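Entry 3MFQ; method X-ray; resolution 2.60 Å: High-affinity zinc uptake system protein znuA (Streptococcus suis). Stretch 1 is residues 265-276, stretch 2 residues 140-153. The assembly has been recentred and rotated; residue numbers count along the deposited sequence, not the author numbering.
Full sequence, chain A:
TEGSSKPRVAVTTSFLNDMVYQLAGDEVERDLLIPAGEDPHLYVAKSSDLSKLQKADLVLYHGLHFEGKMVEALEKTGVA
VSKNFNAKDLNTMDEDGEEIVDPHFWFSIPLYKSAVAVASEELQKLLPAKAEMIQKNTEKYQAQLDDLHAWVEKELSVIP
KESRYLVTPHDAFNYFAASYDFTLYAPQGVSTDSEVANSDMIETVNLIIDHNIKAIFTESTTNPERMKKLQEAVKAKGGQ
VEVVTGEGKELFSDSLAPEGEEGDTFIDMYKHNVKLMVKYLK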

# COMPACT_ATOMS: atom_id res chain seq x y z
N THR A 265 -1.88 7.67 9.89
CA THR A 265 -3.09 6.98 9.46
C THR A 265 -3.09 6.81 7.95
O THR A 265 -2.20 7.31 7.26
CB THR A 265 -4.36 7.74 9.88
OG1 THR A 265 -4.50 8.92 9.08
CG2 THR A 265 -4.27 8.14 11.35
N PHE A 266 -4.10 6.11 7.44
CA PHE A 266 -4.18 5.80 6.02
C PHE A 266 -4.39 7.05 5.17
O PHE A 266 -3.64 7.30 4.23
CB PHE A 266 -5.30 4.80 5.76
CG PHE A 266 -5.59 4.59 4.30
CD1 PHE A 266 -4.83 3.72 3.55
CD2 PHE A 266 -6.63 5.27 3.68
CE1 PHE A 266 -5.09 3.53 2.20
CE2 PHE A 266 -6.90 5.09 2.34
CZ PHE A 266 -6.13 4.21 1.60
N ILE A 267 -5.41 7.83 5.51
CA ILE A 267 -5.72 9.03 4.75
C ILE A 267 -4.56 10.02 4.77
O ILE A 267 -4.30 10.70 3.78
CB ILE A 267 -7.00 9.72 5.28
CG1 ILE A 267 -8.20 8.79 5.13
CG2 ILE A 267 -7.24 11.02 4.54
CD1 ILE A 267 -9.51 9.42 5.55
N ASP A 268 -3.87 10.10 5.90
CA ASP A 268 -2.72 10.98 6.02
C ASP A 268 -1.54 10.45 5.21
O ASP A 268 -0.85 11.21 4.53
CB ASP A 268 -2.33 11.18 7.49
CG ASP A 268 -3.34 12.01 8.25
OD1 ASP A 268 -4.22 12.62 7.60
OD2 ASP A 268 -3.26 12.06 9.50
N MET A 269 -1.32 9.14 5.28
CA MET A 269 -0.30 8.51 4.47
C MET A 269 -0.57 8.80 3.00
O MET A 269 0.35 8.98 2.21
CB MET A 269 -0.28 7.00 4.71
CG MET A 269 0.63 6.21 3.77
SD MET A 269 -0.11 5.87 2.16
CE MET A 269 -1.44 4.76 2.62
N TYR A 270 -1.84 8.85 2.64
CA TYR A 270 -2.24 9.10 1.26
C TYR A 270 -1.89 10.52 0.84
O TYR A 270 -1.26 10.74 -0.20
CB TYR A 270 -3.74 8.88 1.11
CG TYR A 270 -4.13 8.20 -0.17
CD1 TYR A 270 -3.91 8.81 -1.40
CD2 TYR A 270 -4.74 6.95 -0.16
CE1 TYR A 270 -4.27 8.20 -2.57
CE2 TYR A 270 -5.11 6.33 -1.33
CZ TYR A 270 -4.87 6.96 -2.54
OH TYR A 270 -5.22 6.35 -3.72
N LYS A 271 -2.33 11.48 1.65
CA LYS A 271 -2.07 12.88 1.36
C LYS A 271 -0.58 13.13 1.27
O LYS A 271 -0.10 13.80 0.35
CB LYS A 271 -2.68 13.77 2.45
CG LYS A 271 -4.20 13.69 2.54
CD LYS A 271 -4.73 14.62 3.62
CE LYS A 271 -6.24 14.53 3.72
NZ LYS A 271 -6.77 15.44 4.78
N HIS A 272 0.16 12.57 2.22
CA HIS A 272 1.62 12.68 2.23
C HIS A 272 2.21 12.25 0.89
O HIS A 272 3.03 12.96 0.31
CB HIS A 272 2.20 11.83 3.35
CG HIS A 272 3.69 11.69 3.29
ND1 HIS A 272 4.55 12.52 3.98
CD2 HIS A 272 4.47 10.81 2.62
CE1 HIS A 272 5.80 12.16 3.74
NE2 HIS A 272 5.78 11.12 2.91
N ASN A 273 1.79 11.08 0.42
CA ASN A 273 2.25 10.58 -0.87
C ASN A 273 1.92 11.55 -1.99
O ASN A 273 2.79 11.90 -2.80
CB ASN A 273 1.66 9.20 -1.15
CG ASN A 273 2.34 8.10 -0.37
OD1 ASN A 273 3.24 8.35 0.43
ND2 ASN A 273 1.91 6.86 -0.59
N VAL A 274 0.67 11.99 -2.04
CA VAL A 274 0.20 12.88 -3.09
C VAL A 274 0.95 14.21 -3.13
O VAL A 274 1.47 14.60 -4.17
CB VAL A 274 -1.30 13.15 -2.97
CG1 VAL A 274 -1.71 14.31 -3.85
CG2 VAL A 274 -2.09 11.90 -3.32
N LYS A 275 1.01 14.91 -2.00
CA LYS A 275 1.72 16.18 -1.93
C LYS A 275 3.16 16.02 -2.42
O LYS A 275 3.69 16.89 -3.10
CB LYS A 275 1.73 16.73 -0.50
CG LYS A 275 0.39 17.23 0.02
CD LYS A 275 0.56 17.97 1.34
CE LYS A 275 -0.78 18.37 1.95
NZ LYS A 275 -0.61 19.19 3.19
N LEU A 276 3.77 14.90 -2.05
CA LEU A 276 5.16 14.64 -2.40
C LEU A 276 5.33 14.59 -3.91
O LEU A 276 6.29 15.13 -4.46
CB LEU A 276 5.62 13.32 -1.77
CG LEU A 276 7.12 13.01 -1.83
CD1 LEU A 276 7.91 14.11 -1.13
CD2 LEU A 276 7.41 11.66 -1.21
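Stretch 2 140-153: KYQAQLDDLHAWVE

Stretch 2 is helical throughout and runs parallel to helix 266-276, with 7° between the N-to-C directions and 10.7 Å between the axes at closest approach. Ile267 lies level with Leu148, and Val274 with Val152. No direct hydrogen bond joins the helices; the contact is mainly apolar.

Leu148, chi1 t and chi2 p, is a knob among Phe266, Ile267, Tyr270 and Lys271. Its CD1 lies 3.8 Å from Ile267 CG2, and its CD2 lies 4.1 Å from Tyr270 CD2. Ile267 is the reciprocal knob, among Tyr141, Gln144, Leu145 and Leu148. Its m,t rotamer carries CD1 to 3.7 Å from Tyr141 CE1 and 3.9 Å from Gln144 CB.

Tyr141 starts sideways, but its t rotamer brings the ring end nearer. Its OH lies 3.5 Å from Phe266 CD2 and 2.5 Å from water 1, to which it is hydrogen-bonded. The same water accepts from Ile267 N at 3.2 Å, bridging the helices at the first turn of stretch 1.

Further along, Trp151 adopts chi1 t with chi2 at 91°. Lys271 is extended along the indole: its CG sits 3.9 Å from the centroid of the Trp151 six-membered ring, over the face. Val274 CG1 approaches Trp151 CZ3 at 3.5 Å, while Val274 CG2 meets Val152 CG1 at 3.7 Å.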

# COMPACT_ATOMS: atom_id res chain seq x y z
N LYS A 140 -19.05 7.18 8.50
CA LYS A 140 -18.26 8.39 8.63
C LYS A 140 -16.89 8.26 7.96
O LYS A 140 -16.36 9.23 7.42
CB LYS A 140 -18.08 8.77 10.11
CG LYS A 140 -17.21 9.99 10.32
CD LYS A 140 -16.97 10.26 11.80
CE LYS A 140 -16.05 11.45 12.00
NZ LYS A 140 -15.86 11.76 13.45
N TYR A 141 -16.32 7.06 8.00
CA TYR A 141 -15.01 6.84 7.38
C TYR A 141 -15.14 6.63 5.88
O TYR A 141 -14.27 7.03 5.11
CB TYR A 141 -14.29 5.66 8.04
CG TYR A 141 -12.85 5.50 7.58
CD1 TYR A 141 -11.93 6.53 7.71
CD2 TYR A 141 -12.41 4.30 7.02
CE1 TYR A 141 -10.62 6.38 7.29
CE2 TYR A 141 -11.10 4.15 6.60
CZ TYR A 141 -10.21 5.19 6.74
OH TYR A 141 -8.91 5.03 6.32
N GLN A 142 -16.23 5.99 5.46
CA GLN A 142 -16.50 5.84 4.03
C GLN A 142 -16.58 7.21 3.38
O GLN A 142 -15.99 7.44 2.32
CB GLN A 142 -17.81 5.08 3.80
CG GLN A 142 -17.76 3.60 4.16
CD GLN A 142 -16.92 2.79 3.18
OE1 GLN A 142 -16.96 1.56 3.20
NE2 GLN A 142 -16.17 3.47 2.33
N ALA A 143 -17.30 8.12 4.02
CA ALA A 143 -17.45 9.48 3.52
C ALA A 143 -16.12 10.20 3.51
O ALA A 143 -15.84 11.00 2.61
CB ALA A 143 -18.46 10.24 4.35
N GLN A 144 -15.29 9.93 4.51
CA GLN A 144 -13.96 10.54 4.58
C GLN A 144 -13.10 10.05 3.44
O GLN A 144 -12.27 10.79 2.91
CB GLN A 144 -13.30 10.23 5.93
CG GLN A 144 -13.92 10.97 7.10
CD GLN A 144 -13.23 10.64 8.41
OE1 GLN A 144 -13.54 11.22 9.45
NE2 GLN A 144 -12.29 9.71 8.36
N LEU A 145 -13.28 8.79 3.07
CA LEU A 145 -12.58 8.22 1.92
C LEU A 145 -13.10 8.86 0.64
O LEU A 145 -12.34 9.09 -0.30
CB LEU A 145 -12.76 6.70 1.88
CG LEU A 145 -12.15 5.92 3.05
CD1 LEU A 145 -12.59 4.46 3.02
CD2 LEU A 145 -10.63 6.02 3.02
N ASP A 146 -14.40 9.15 0.61
CA ASP A 146 -15.01 9.84 -0.52
C ASP A 146 -14.37 11.22 -0.72
O ASP A 146 -13.89 11.55 -1.80
CB ASP A 146 -16.51 9.99 -0.31
CG ASP A 146 -17.23 8.66 -0.23
OD1 ASP A 146 -18.34 8.61 0.33
OD2 ASP A 146 -16.67 7.65 -0.71
N ASP A 147 -14.40 12.02 0.34
CA ASP A 147 -13.80 13.35 0.32
C ASP A 147 -12.33 13.26 -0.10
O ASP A 147 -11.84 14.10 -0.85
CB ASP A 147 -13.91 14.01 1.70
CG ASP A 147 -15.34 14.08 2.20
OD1 ASP A 147 -15.53 14.33 3.40
OD2 ASP A 147 -16.27 13.89 1.39
N LEU A 148 -11.65 12.23 0.40
CA LEU A 148 -10.25 12.00 0.09
C LEU A 148 -10.01 11.86 -1.41
O LEU A 148 -9.08 12.45 -1.96
CB LEU A 148 -9.73 10.77 0.82
CG LEU A 148 -8.30 10.33 0.49
CD1 LEU A 148 -7.32 11.46 0.76
CD2 LEU A 148 -7.92 9.08 1.26
N HIS A 149 -10.85 11.07 -2.07
CA HIS A 149 -10.71 10.84 -3.50
C HIS A 149 -10.80 12.15 -4.27
O HIS A 149 -10.08 12.36 -5.25
CB HIS A 149 -11.75 9.85 -4.01
CG HIS A 149 -11.58 9.47 -5.45
ND1 HIS A 149 -10.94 8.31 -5.84
CD2 HIS A 149 -11.96 10.10 -6.59
CE1 HIS A 149 -10.94 8.24 -7.16
NE2 HIS A 149 -11.55 9.31 -7.64
N ALA A 150 -11.69 13.03 -3.83
CA ALA A 150 -11.85 14.33 -4.46
C ALA A 150 -10.62 15.19 -4.21
O ALA A 150 -10.22 15.98 -5.07
CB ALA A 150 -13.10 15.02 -3.93
N TRP A 151 -10.03 15.04 -3.04
CA TRP A 151 -8.84 15.80 -2.67
C TRP A 151 -7.66 15.43 -3.55
O TRP A 151 -6.96 16.30 -4.06
CB TRP A 151 -8.49 15.55 -1.20
CG TRP A 151 -7.32 16.34 -0.70
CD1 TRP A 151 -7.35 17.57 -0.10
CD2 TRP A 151 -5.94 15.95 -0.74
NE1 TRP A 151 -6.08 17.97 0.23
CE2 TRP A 151 -5.19 16.99 -0.15
CE3 TRP A 151 -5.26 14.82 -1.21
CZ2 TRP A 151 -3.81 16.94 -0.03
CZ3 TRP A 151 -3.89 14.77 -1.09
CH2 TRP A 151 -3.17 15.82 -0.50
N VAL A 152 -7.44 14.13 -3.72
CA VAL A 152 -6.34 13.64 -4.54
C VAL A 152 -6.47 14.13 -5.97
O VAL A 152 -5.50 14.59 -6.57
CB VAL A 152 -6.29 12.10 -4.55
CG1 VAL A 152 -5.14 11.62 -5.41
CG2 VAL A 152 -6.16 11.57 -3.13
N GLU A 153 -7.68 14.03 -6.51
CA GLU A 153 -7.97 14.50 -7.86
C GLU A 153 -7.59 15.96 -8.05
O GLU A 153 -6.77 16.30 -8.90
CB GLU A 153 -9.44 14.29 -8.20
CG GLU A 153 -9.82 12.85 -8.53
CD GLU A 153 -9.33 12.41 -9.90
OE1 GLU A 153 -8.59 13.18 -10.55
OE2 GLU A 153 -9.68 11.28 -10.33
O HOH W 1 -7.32 6.44 7.62